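CRISPR-associated endonuclease C2c1 (Alicyclobacillus acidoterrestris, PDB 5U31) uses a guide RNA to recognise PAM-bearing invading DNA and cleaves it through its RuvC nuclease domain in bacterial antiviral defence. Local coordinates at residues 29-34 and 384-389; 390-395 and 481-486. The protein carries 3 engineered substitutions. All blocks are in the same frame, centred on the assembly; numbering follows the deposited sequence.

Contact 1 of 2, residues 29-34 and 384-389; sequences EVNAGV and PDATAH. With nucleotides of chain B.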
ATOM      1  N   GLU A  29      17.982  -6.613  28.858  1.00 29.52           N
ATOM      2  CA  GLU A  29      18.627  -5.469  29.491  1.00 29.31           C
ATOM      3  C   GLU A  29      18.423  -4.201  28.676  1.00 28.77           C
ATOM      4  O   GLU A  29      18.064  -3.151  29.222  1.00 47.04           O
ATOM      5  CB  GLU A  29      20.119  -5.748  29.679  1.00 29.61           C
ATOM      6  CG  GLU A  29      20.451  -6.789  30.732  1.00 33.83           C
ATOM      7  CD  GLU A  29      20.074  -6.339  32.120  1.00 36.14           C
ATOM      8  OE1 GLU A  29      20.228  -5.142  32.401  1.00 37.62           O
ATOM      9  OE2 GLU A  29      19.614  -7.172  32.926  1.00 57.47           O
ATOM     10  N   VAL A  30      18.663  -4.276  27.368  1.00 28.61           N
ATOM     11  CA  VAL A  30      18.537  -3.088  26.532  1.00 28.16           C
ATOM     12  C   VAL A  30      17.087  -2.625  26.478  1.00 27.91           C
ATOM     13  O   VAL A  30      16.806  -1.422  26.437  1.00 41.02           O
ATOM     14  CB  VAL A  30      19.107  -3.359  25.128  1.00 28.12           C
ATOM     15  CG1 VAL A  30      18.866  -2.169  24.226  1.00 27.71           C
ATOM     16  CG2 VAL A  30      20.596  -3.638  25.220  1.00 28.43           C
ATOM     17  N   ASN A  31      16.143  -3.563  26.501  1.00 28.09           N
ATOM     18  CA  ASN A  31      14.741  -3.168  26.567  1.00 27.96           C
ATOM     19  C   ASN A  31      14.416  -2.523  27.907  1.00 31.22           C
ATOM     20  O   ASN A  31      13.709  -1.510  27.956  1.00 45.00           O
ATOM     21  CB  ASN A  31      13.839  -4.371  26.315  1.00 29.95           C
ATOM     22  CG  ASN A  31      13.743  -4.718  24.851  1.00 39.44           C
ATOM     23  OD1 ASN A  31      12.965  -4.117  24.114  1.00 39.05           O
ATOM     24  ND2 ASN A  31      14.541  -5.688  24.417  1.00 43.88           N
ATOM     25  N   ALA A  32      14.919  -3.090  29.005  1.00 34.69           N
ATOM     26  CA  ALA A  32      14.681  -2.479  30.308  1.00 28.49           C
ATOM     27  C   ALA A  32      15.312  -1.099  30.377  1.00 29.33           C
ATOM     28  O   ALA A  32      14.707  -0.156  30.901  1.00 28.14           O
ATOM     29  CB  ALA A  32      15.224  -3.370  31.418  1.00 28.95           C
ATOM     30  N   GLY A  33      16.524  -0.960  29.836  1.00 38.40           N
ATOM     31  CA  GLY A  33      17.188   0.331  29.857  1.00 30.75           C
ATOM     32  C   GLY A  33      16.431   1.380  29.071  1.00 27.54           C
ATOM     33  O   GLY A  33      16.239   2.506  29.535  1.00 27.47           O
ATOM     34  N   VAL A  34      15.982   1.020  27.867  1.00 27.37           N
ATOM     35  CA  VAL A  34      15.217   1.961  27.053  1.00 32.98           C
ATOM     36  C   VAL A  34      13.912   2.326  27.747  1.00 30.30           C
ATOM     37  O   VAL A  34      13.508   3.495  27.766  1.00 31.42           O
ATOM     38  CB  VAL A  34      14.969   1.379  25.649  1.00 26.97           C
ATOM     39  CG1 VAL A  34      13.979   2.249  24.894  1.00 31.64           C
ATOM     40  CG2 VAL A  34      16.265   1.289  24.880  1.00 26.93           C
ATOM     41  N   PRO A 384       8.439   0.565  25.532  1.00 38.76           N
ATOM     42  CA  PRO A 384       9.011  -0.685  25.023  1.00 27.56           C
ATOM     43  C   PRO A 384       8.898  -1.799  26.047  1.00 29.78           C
ATOM     44  O   PRO A 384       8.845  -1.565  27.258  1.00 28.16           O
ATOM     45  CB  PRO A 384      10.478  -0.328  24.767  1.00 27.29           C
ATOM     46  CG  PRO A 384      10.752   0.766  25.722  1.00 31.97           C
ATOM     47  CD  PRO A 384       9.481   1.578  25.763  1.00 39.26           C
ATOM     48  N   ASP A 385       8.865  -3.027  25.539  1.00 28.14           N
ATOM     49  CA  ASP A 385       8.824  -4.219  26.372  1.00 37.25           C
ATOM     50  C   ASP A 385       9.665  -5.303  25.719  1.00 45.03           C
ATOM     51  O   ASP A 385       9.688  -5.420  24.493  1.00 51.16           O
ATOM     52  CB  ASP A 385       7.393  -4.721  26.572  1.00 37.50           C
ATOM     53  CG  ASP A 385       7.343  -6.032  27.318  1.00 59.94           C
ATOM     54  OD1 ASP A 385       7.522  -6.018  28.553  1.00 74.11           O
ATOM     55  OD2 ASP A 385       7.143  -7.079  26.668  1.00 62.50           O
ATOM     56  N   ALA A 386      10.345  -6.102  26.542  1.00 44.62           N
ATOM     57  CA  ALA A 386      11.260  -7.101  26.003  1.00 31.74           C
ATOM     58  C   ALA A 386      10.541  -8.143  25.154  1.00 36.82           C
ATOM     59  O   ALA A 386      11.158  -8.743  24.266  1.00 42.34           O
ATOM     60  CB  ALA A 386      12.021  -7.781  27.140  1.00 39.31           C
ATOM     61  N   THR A 387       9.249  -8.375  25.399  1.00 37.71           N
ATOM     62  CA  THR A 387       8.513  -9.413  24.684  1.00 40.90           C
ATOM     63  C   THR A 387       7.292  -8.912  23.926  1.00 46.10           C
ATOM     64  O   THR A 387       6.910  -9.537  22.933  1.00 44.31           O
ATOM     65  CB  THR A 387       8.054 -10.520  25.649  1.00 32.20           C
ATOM     66  OG1 THR A 387       7.007 -10.023  26.489  1.00 50.06           O
ATOM     67  CG2 THR A 387       9.207 -10.989  26.513  1.00 35.27           C
ATOM     68  N   ALA A 388       6.665  -7.820  24.362  1.00 43.14           N
ATOM     69  CA  ALA A 388       5.452  -7.330  23.717  1.00 32.25           C
ATOM     70  C   ALA A 388       5.753  -6.289  22.645  1.00 44.90           C
ATOM     71  O   ALA A 388       5.235  -6.370  21.527  1.00 44.90           O
ATOM     72  CB  ALA A 388       4.499  -6.744  24.761  1.00 31.97           C
ATOM     73  N   HIS A 389       6.582  -5.304  22.973  1.00 45.50           N
ATOM     74  CA  HIS A 389       6.980  -4.255  22.038  1.00 47.21           C
ATOM     75  C   HIS A 389       8.496  -4.150  22.079  1.00 38.48           C
ATOM     76  O   HIS A 389       9.055  -3.214  22.664  1.00 41.05           O
ATOM     77  CB  HIS A 389       6.311  -2.928  22.387  1.00 47.55           C
ATOM     78  CG  HIS A 389       4.822  -3.019  22.490  1.00 45.62           C
ATOM     79  ND1 HIS A 389       4.008  -3.163  21.386  1.00 44.53           N
ATOM     80  CD2 HIS A 389       3.998  -2.994  23.564  1.00 46.27           C
ATOM     81  CE1 HIS A 389       2.747  -3.218  21.778  1.00 50.52           C
ATOM     82  NE2 HIS A 389       2.714  -3.117  23.095  1.00 45.67           N
TER
ATOM     83  P     A B  97       6.304  -1.916  17.896  1.00 46.11           P
ATOM     84  OP1   A B  97       5.754  -2.706  19.019  1.00 30.75           O
ATOM     85  OP2   A B  97       6.095  -2.389  16.507  1.00 49.13           O
ATOM     86  O5'   A B  97       5.689  -0.455  18.028  1.00 47.91           O
ATOM     87  C5'   A B  97       5.812   0.265  19.242  1.00 37.79           C
ATOM     88  C4'   A B  97       5.751   1.750  19.006  1.00 31.65           C
ATOM     89  O4'   A B  97       6.760   2.145  18.040  1.00 37.07           O
ATOM     90  C3'   A B  97       4.462   2.269  18.407  1.00 27.19           C
ATOM     91  O3'   A B  97       3.427   2.387  19.361  1.00 29.68           O
ATOM     92  C2'   A B  97       4.903   3.592  17.802  1.00 37.35           C
ATOM     93  O2'   A B  97       5.069   4.574  18.812  1.00 50.85           O
ATOM     94  C1'   A B  97       6.277   3.218  17.258  1.00 34.42           C
ATOM     95  N9    A B  97       6.170   2.774  15.857  1.00 27.76           N
ATOM     96  C8    A B  97       6.106   1.492  15.370  1.00 32.25           C
ATOM     97  N7    A B  97       5.983   1.433  14.066  1.00 33.82           N
ATOM     98  C5    A B  97       5.943   2.765  13.673  1.00 26.68           C
ATOM     99  C6    A B  97       5.818   3.380  12.415  1.00 26.68           C
ATOM    100  N6    A B  97       5.704   2.716  11.263  1.00 26.75           N
ATOM    101  N1    A B  97       5.816   4.728  12.379  1.00 26.65           N
ATOM    102  C2    A B  97       5.930   5.402  13.528  1.00 26.62           C
ATOM    103  N3    A B  97       6.052   4.940  14.770  1.00 31.24           N
ATOM    104  C4    A B  97       6.050   3.598  14.769  1.00 26.63           C
TER

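Contact 2 of 2, residues 390-395 and 481-486; sequences PIWTRF and KIQCRR. With nucleotides of chain B.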
ATOM      1  N   PRO A 390       9.197  -5.100  21.473  1.00 29.31           N
ATOM      2  CA  PRO A 390      10.653  -5.154  21.633  1.00 34.67           C
ATOM      3  C   PRO A 390      11.377  -4.141  20.767  1.00 43.62           C
ATOM      4  O   PRO A 390      10.993  -3.873  19.625  1.00 45.66           O
ATOM      5  CB  PRO A 390      10.997  -6.586  21.203  1.00 29.58           C
ATOM      6  CG  PRO A 390       9.946  -6.927  20.219  1.00 29.65           C
ATOM      7  CD  PRO A 390       8.688  -6.237  20.684  1.00 45.06           C
ATOM      8  N   ILE A 391      12.427  -3.565  21.331  1.00 27.42           N
ATOM      9  CA  ILE A 391      13.473  -2.971  20.549  1.00 38.61           C
ATOM     10  C   ILE A 391      14.671  -3.914  20.600  1.00 35.38           C
ATOM     11  O   ILE A 391      14.695  -4.879  21.357  1.00 27.78           O
ATOM     12  CB  ILE A 391      13.816  -1.533  21.031  1.00 26.95           C
ATOM     13  CG1 ILE A 391      14.087  -1.502  22.537  1.00 34.50           C
ATOM     14  CG2 ILE A 391      12.696  -0.581  20.647  1.00 28.98           C
ATOM     15  CD1 ILE A 391      15.534  -1.732  22.905  1.00 35.53           C
ATOM     16  N   TRP A 392      15.664  -3.664  19.754  1.00 27.42           N
ATOM     17  CA  TRP A 392      16.779  -4.586  19.587  1.00 27.75           C
ATOM     18  C   TRP A 392      18.085  -3.888  19.934  1.00 27.73           C
ATOM     19  O   TRP A 392      18.260  -2.706  19.629  1.00 44.01           O
ATOM     20  CB  TRP A 392      16.812  -5.132  18.158  1.00 35.58           C
ATOM     21  CG  TRP A 392      15.444  -5.452  17.633  1.00 33.12           C
ATOM     22  CD1 TRP A 392      14.720  -4.726  16.737  1.00 34.49           C
ATOM     23  CD2 TRP A 392      14.625  -6.568  18.000  1.00 28.98           C
ATOM     24  NE1 TRP A 392      13.505  -5.325  16.516  1.00 28.51           N
ATOM     25  CE2 TRP A 392      13.424  -6.458  17.279  1.00 29.16           C
ATOM     26  CE3 TRP A 392      14.796  -7.653  18.865  1.00 38.61           C
ATOM     27  CZ2 TRP A 392      12.398  -7.393  17.395  1.00 42.59           C
ATOM     28  CZ3 TRP A 392      13.778  -8.580  18.977  1.00 33.21           C
ATOM     29  CH2 TRP A 392      12.595  -8.445  18.246  1.00 40.96           C
ATOM     30  N   THR A 393      19.000  -4.620  20.566  1.00 28.09           N
ATOM     31  CA  THR A 393      20.308  -4.055  20.867  1.00 28.18           C
ATOM     32  C   THR A 393      21.061  -3.789  19.569  1.00 28.22           C
ATOM     33  O   THR A 393      21.130  -4.653  18.690  1.00 28.46           O
ATOM     34  CB  THR A 393      21.118  -4.990  21.773  1.00 28.64           C
ATOM     35  OG1 THR A 393      22.029  -5.760  20.983  1.00 60.12           O
ATOM     36  CG2 THR A 393      20.213  -5.936  22.522  1.00 37.61           C
ATOM     37  N   ARG A 394      21.607  -2.587  19.438  1.00 28.05           N
ATOM     38  CA  ARG A 394      22.385  -2.241  18.263  1.00 28.17           C
ATOM     39  C   ARG A 394      23.861  -2.547  18.494  1.00 33.81           C
ATOM     40  O   ARG A 394      24.321  -2.704  19.625  1.00 38.66           O
ATOM     41  CB  ARG A 394      22.206  -0.768  17.902  1.00 27.84           C
ATOM     42  CG  ARG A 394      20.809  -0.407  17.479  1.00 27.46           C
ATOM     43  CD  ARG A 394      20.642   1.094  17.389  1.00 42.21           C
ATOM     44  NE  ARG A 394      19.273   1.464  17.050  1.00 28.51           N
ATOM     45  CZ  ARG A 394      18.828   2.713  17.010  1.00 35.93           C
ATOM     46  NH1 ARG A 394      19.645   3.718  17.289  1.00 55.39           N
ATOM     47  NH2 ARG A 394      17.567   2.956  16.687  1.00 29.28           N
ATOM     48  N   PHE A 395      24.601  -2.637  17.393  1.00 28.92           N
ATOM     49  CA  PHE A 395      26.032  -2.917  17.427  1.00 29.47           C
ATOM     50  C   PHE A 395      26.683  -2.108  16.317  1.00 29.59           C
ATOM     51  O   PHE A 395      26.431  -2.369  15.138  1.00 29.65           O
ATOM     52  CB  PHE A 395      26.306  -4.407  17.236  1.00 29.96           C
ATOM     53  CG  PHE A 395      26.456  -5.169  18.513  1.00 39.63           C
ATOM     54  CD1 PHE A 395      27.684  -5.244  19.142  1.00 30.66           C
ATOM     55  CD2 PHE A 395      25.378  -5.836  19.071  1.00 35.97           C
ATOM     56  CE1 PHE A 395      27.835  -5.950  20.308  1.00 30.92           C
ATOM     57  CE2 PHE A 395      25.528  -6.549  20.243  1.00 30.28           C
ATOM     58  CZ  PHE A 395      26.758  -6.605  20.861  1.00 30.73           C
ATOM     59  N   LYS A 481      21.830  -5.174  14.391  1.00 28.91           N
ATOM     60  CA  LYS A 481      20.947  -5.301  15.539  1.00 28.66           C
ATOM     61  C   LYS A 481      20.613  -6.767  15.762  1.00 29.02           C
ATOM     62  O   LYS A 481      20.456  -7.530  14.806  1.00 29.28           O
ATOM     63  CB  LYS A 481      19.664  -4.465  15.371  1.00 31.95           C
ATOM     64  CG  LYS A 481      18.815  -4.811  14.157  1.00 42.83           C
ATOM     65  CD  LYS A 481      17.517  -3.996  14.106  1.00 42.56           C
ATOM     66  CE  LYS A 481      17.623  -2.814  13.155  1.00 27.50           C
ATOM     67  NZ  LYS A 481      18.459  -1.724  13.721  1.00 39.88           N
ATOM     68  N   ILE A 482      20.518  -7.149  17.030  1.00 29.10           N
ATOM     69  CA  ILE A 482      20.259  -8.530  17.419  1.00 29.52           C
ATOM     70  C   ILE A 482      18.757  -8.728  17.554  1.00 29.30           C
ATOM     71  O   ILE A 482      18.109  -8.086  18.389  1.00 28.98           O
ATOM     72  CB  ILE A 482      20.978  -8.879  18.728  1.00 29.82           C
ATOM     73  CG1 ILE A 482      22.482  -8.935  18.490  1.00 34.08           C
ATOM     74  CG2 ILE A 482      20.472 -10.193  19.278  1.00 30.25           C
ATOM     75  CD1 ILE A 482      23.274  -9.028  19.749  1.00 39.98           C
ATOM     76  N   GLN A 483      18.205  -9.626  16.741  1.00 37.73           N
ATOM     77  CA  GLN A 483      16.772  -9.869  16.699  1.00 33.65           C
ATOM     78  C   GLN A 483      16.455 -11.329  16.989  1.00 36.99           C
ATOM     79  O   GLN A 483      17.268 -12.226  16.743  1.00 37.41           O
ATOM     80  CB  GLN A 483      16.180  -9.515  15.336  1.00 29.22           C
ATOM     81  CG  GLN A 483      16.508  -8.142  14.818  1.00 37.22           C
ATOM     82  CD  GLN A 483      15.803  -7.871  13.510  1.00 37.17           C
ATOM     83  OE1 GLN A 483      16.191  -6.986  12.748  1.00 47.45           O
ATOM     84  NE2 GLN A 483      14.756  -8.642  13.239  1.00 30.13           N
ATOM     85  N   CYS A 484      15.248 -11.545  17.506  1.00 41.08           N
ATOM     86  CA  CYS A 484      14.617 -12.849  17.621  1.00 40.28           C
ATOM     87  C   CYS A 484      13.267 -12.791  16.917  1.00 46.21           C
ATOM     88  O   CYS A 484      12.747 -11.714  16.610  1.00 50.75           O
ATOM     89  CB  CYS A 484      14.438 -13.261  19.087  1.00 41.23           C
ATOM     90  SG  CYS A 484      15.958 -13.284  20.054  1.00 53.27           S
ATOM     91  N   ARG A 485      12.693 -13.966  16.669  1.00 46.01           N
ATOM     92  CA  ARG A 485      11.368 -14.034  16.069  1.00 37.42           C
ATOM     93  C   ARG A 485      10.306 -13.579  17.066  1.00 35.81           C
ATOM     94  O   ARG A 485      10.408 -13.840  18.268  1.00 39.59           O
ATOM     95  CB  ARG A 485      11.066 -15.458  15.609  1.00 43.35           C
ATOM     96  CG  ARG A 485      11.984 -16.012  14.541  1.00 35.33           C
ATOM     97  CD  ARG A 485      11.725 -17.502  14.358  1.00 64.23           C
ATOM     98  NE  ARG A 485      12.381 -18.038  13.171  1.00 87.89           N
ATOM     99  CZ  ARG A 485      11.839 -18.035  11.957  1.00 96.66           C
ATOM    100  NH1 ARG A 485      10.631 -17.519  11.769  1.00 90.67           N
ATOM    101  NH2 ARG A 485      12.505 -18.544  10.931  1.00100.13           N
ATOM    102  N   ARG A 486       9.271 -12.902  16.560  1.00 40.34           N
ATOM    103  CA  ARG A 486       8.198 -12.443  17.441  1.00 54.08           C
ATOM    104  C   ARG A 486       7.482 -13.608  18.117  1.00 50.66           C
ATOM    105  O   ARG A 486       7.041 -13.480  19.264  1.00 43.00           O
ATOM    106  CB  ARG A 486       7.196 -11.589  16.659  1.00 61.57           C
ATOM    107  CG  ARG A 486       7.702 -10.206  16.271  1.00 56.03           C
ATOM    108  CD  ARG A 486       8.004  -9.365  17.501  1.00 50.38           C
ATOM    109  NE  ARG A 486       7.999  -7.934  17.209  1.00 51.88           N
ATOM    110  CZ  ARG A 486       7.065  -7.086  17.632  1.00 50.42           C
ATOM    111  NH1 ARG A 486       6.057  -7.522  18.379  1.00 49.65           N
ATOM    112  NH2 ARG A 486       7.141  -5.799  17.320  1.00 51.58           N
TER
ATOM    113  P     G B  95      12.018  -5.904   9.698  1.00 43.51           P
ATOM    114  OP1   G B  95      11.817  -7.214  10.375  1.00 65.67           O
ATOM    115  OP2   G B  95      10.928  -5.287   8.900  1.00 41.04           O
ATOM    116  O5'   G B  95      12.485  -4.844  10.789  1.00 42.34           O
ATOM    117  C5'   G B  95      13.495  -5.171  11.731  1.00 36.96           C
ATOM    118  C4'   G B  95      13.593  -4.126  12.806  1.00 27.36           C
ATOM    119  O4'   G B  95      14.220  -2.935  12.274  1.00 27.17           O
ATOM    120  C3'   G B  95      12.266  -3.633  13.345  1.00 27.17           C
ATOM    121  O3'   G B  95      11.710  -4.508  14.306  1.00 27.99           O
ATOM    122  C2'   G B  95      12.605  -2.244  13.876  1.00 40.27           C
ATOM    123  O2'   G B  95      13.201  -2.323  15.161  1.00 37.24           O
ATOM    124  C1'   G B  95      13.675  -1.789  12.884  1.00 31.24           C
ATOM    125  N9    G B  95      13.170  -0.889  11.829  1.00 39.08           N
ATOM    126  C8    G B  95      12.853  -1.198  10.528  1.00 26.87           C
ATOM    127  N7    G B  95      12.466  -0.153   9.841  1.00 34.27           N
ATOM    128  C5    G B  95      12.543   0.906  10.735  1.00 26.56           C
ATOM    129  C6    G B  95      12.255   2.285  10.572  1.00 26.44           C
ATOM    130  O6    G B  95      11.857   2.878   9.568  1.00 35.28           O
ATOM    131  N1    G B  95      12.474   2.993  11.744  1.00 26.31           N
ATOM    132  C2    G B  95      12.917   2.448  12.922  1.00 30.36           C
ATOM    133  N2    G B  95      13.073   3.293  13.950  1.00 36.32           N
ATOM    134  N3    G B  95      13.189   1.169  13.092  1.00 31.19           N
ATOM    135  C4    G B  95      12.982   0.465  11.963  1.00 35.28           C
ATOM    136  P     A B  96      10.122  -4.595  14.450  1.00 43.50           P
ATOM    137  OP1   A B  96       9.754  -5.785  15.256  1.00 30.16           O
ATOM    138  OP2   A B  96       9.581  -4.426  13.079  1.00 33.55           O
ATOM    139  O5'   A B  96       9.775  -3.310  15.313  1.00 38.24           O
ATOM    140  C5'   A B  96      10.332  -3.150  16.607  1.00 27.10           C
ATOM    141  C4'   A B  96      10.123  -1.754  17.132  1.00 26.85           C
ATOM    142  O4'   A B  96      10.875  -0.812  16.325  1.00 26.63           O
ATOM    143  C3'   A B  96       8.699  -1.222  17.078  1.00 29.68           C
ATOM    144  O3'   A B  96       7.878  -1.689  18.135  1.00 27.09           O
ATOM    145  C2'   A B  96       8.919   0.279  17.097  1.00 37.95           C
ATOM    146  O2'   A B  96       9.248   0.712  18.408  1.00 39.74           O
ATOM    147  C1'   A B  96      10.168   0.406  16.228  1.00 40.22           C
ATOM    148  N9    A B  96       9.841   0.650  14.806  1.00 40.75           N
ATOM    149  C8    A B  96       9.702  -0.267  13.795  1.00 33.79           C
ATOM    150  N7    A B  96       9.413   0.274  12.633  1.00 41.89           N
ATOM    151  C5    A B  96       9.354   1.635  12.897  1.00 26.41           C
ATOM    152  C6    A B  96       9.093   2.759  12.090  1.00 26.37           C
ATOM    153  N6    A B  96       8.823   2.703  10.790  1.00 32.33           N
ATOM    154  N1    A B  96       9.114   3.977  12.668  1.00 33.45           N
ATOM    155  C2    A B  96       9.382   4.055  13.975  1.00 26.23           C
ATOM    156  N3    A B  96       9.642   3.076  14.836  1.00 31.90           N
ATOM    157  C4    A B  96       9.616   1.878  14.230  1.00 26.34           C
ATOM    158  P     U B  31      15.529 -19.140   8.550  1.00 34.66           P
ATOM    159  OP1   U B  31      14.880 -19.084   9.882  1.00 34.00           O
ATOM    160  OP2   U B  31      15.449 -20.372   7.727  1.00 38.83           O
ATOM    161  O5'   U B  31      14.938 -17.931   7.711  1.00 33.50           O
ATOM    162  C5'   U B  31      14.575 -16.726   8.360  1.00 32.71           C
ATOM    163  C4'   U B  31      13.826 -15.823   7.422  1.00 32.23           C
ATOM    164  O4'   U B  31      14.688 -15.439   6.326  1.00 44.90           O
ATOM    165  C3'   U B  31      12.623 -16.443   6.740  1.00 32.50           C
ATOM    166  O3'   U B  31      11.480 -16.458   7.573  1.00 36.91           O
ATOM    167  C2'   U B  31      12.469 -15.579   5.495  1.00 42.06           C
ATOM    168  O2'   U B  31      11.845 -14.345   5.818  1.00 47.16           O
ATOM    169  C1'   U B  31      13.929 -15.296   5.146  1.00 33.04           C
ATOM    170  N1    U B  31      14.476 -16.224   4.132  1.00 36.54           N
ATOM    171  C2    U B  31      14.272 -15.915   2.804  1.00 36.98           C
ATOM    172  O2    U B  31      13.649 -14.935   2.449  1.00 42.25           O
ATOM    173  N3    U B  31      14.816 -16.794   1.905  1.00 33.69           N
ATOM    174  C4    U B  31      15.536 -17.923   2.209  1.00 34.39           C
ATOM    175  O4    U B  31      15.957 -18.618   1.289  1.00 63.82           O
ATOM    176  C5    U B  31      15.715 -18.172   3.607  1.00 48.31           C
ATOM    177  C6    U B  31      15.197 -17.331   4.506  1.00 43.76           C
TER

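Contact 1 of 2, residues 29-34 and 384-389
Asn31 and Val34, on one flank of helix 17-45 in REC1, receive an Asx turn at the point where the chain passes from REC1 into WED-II. The turn is built on Asp385, whose OD2 accepts the backbone N-H of Thr387 (Thr387 N to Asp385 OD2 2.8 Å), from above the carboxylate plane. The hydroxyl reaches the same oxygen nearly along its C-O axis (Thr387 OG1 to Asp385 OD2 3.0 Å). A backbone bond from Asp385 N to His389 O, 2.9 Å, closes the turn at its base.

Against the helix the fit is mainly van der Waals. Ala386 CA sits over one face of the Asn31 amide, 3.6 Å from Asn31 CG, and Ala386 CB rests 4.0 Å from Asn31 CB. One helical turn further on, Val34 CG1 is anti to the backbone N (chi1 170°) and comes within 3.6 Å of Pro384 CG, two apolar groups meeting obliquely. The polar ends of Asn31 are engaged just beyond this contact: ND2 donates to the carbonyl of His27, and OD1 accepts from Ile391 N, a pairing that fixes which way round the amide sits. Pro384 O and Ala386 O likewise accept from Arg35 and His27, so side chains of the same helix grip the turn at two carbonyls.

At the far end, the imidazole of His389 meets the guide RNA with its edge. ND1 donates in the ring plane to OP1 of A97 of chain B (3.0 Å, N-H...O angle 148°).

The chemistry implies a turn shaped by its own carboxylate, which meets Asn31 and Val34 by van der Waals contact while His27 and Arg35 add bonds to its carbonyls, and whose last residue offers a hydrogen bond to the RNA backbone.

Contact 2 of 2, residues 390-395 and 481-486
Trp392 packs tightly against Gln483, Ile482 and Cys484 at the end of strand 473-483 in WED-II. Its CG is anti to the carbonyl carbon (chi1 -41°). Gln483 CG sits 4.1 Å from the centroid of the five-membered ring, a CH-pi contact over one face, while Pro390 O lies near the rim of the opposite one; the ring of His27 also meets the indole. Trp392 CB abuts Ile482 O, and the benzo side passes close to the backbone of Cys484. At the ring edge NE1 donates in plane to O3' of G95 of chain B (3.0 Å, 165°).

Beyond the tryptophan the chains pair as antiparallel strands. Ile482 N donates to Thr393 O (3.1 Å, 160°), nearly straight on to the carbonyl, and Arg394 faces Lys481 as a non-hydrogen-bonded pair. Ile482 and Phe395 cross obliquely, Ile482 CD1 being 3.4 Å from Phe395 CE2, an apolar contact beside the bridge.

Toward solvent, at Arg486, the packing is looser. Pro390 CD lies over the centre of one face of the Arg486 guanidinium, 3.6 Å from Arg486 CZ, and the edge of that group turns to the RNA; NE and NH2 both make weak bonds to OP1 of A96 of chain B. Arg485, which binds the guide RNA, starts away from the 390-395 segment, and its NH2 donates to OP1 of U31 of chain B (2.7 Å).

A buried indole with a single N-H thus spends it on the 3' oxygen that links G95 to A96 of chain B, whereas the arginines contribute positive charge that probably favours the phosphates around them.

How the contacts relate
Contact 2 is the more buried of the two and covers more than twice the area of contact 1, which is only partly buried. Contact 1 sets a helix against an irregular turn across the REC1 and WED-II boundary; contact 2 joins strand ends and the adjoining loops within WED-II. Segment 384-389 runs straight into 390-395, the contact centres are 10 Å apart, and the two touch: Val30 CG2 packs on Thr393 CG2, and Ala388 O on Arg486 NH1. Helix 17-45 therefore borders both. Together they line G95, A96 and A97 of chain B, through Trp392, Arg486 and His389, while Arg485 reaches U31, far off in the RNA sequence.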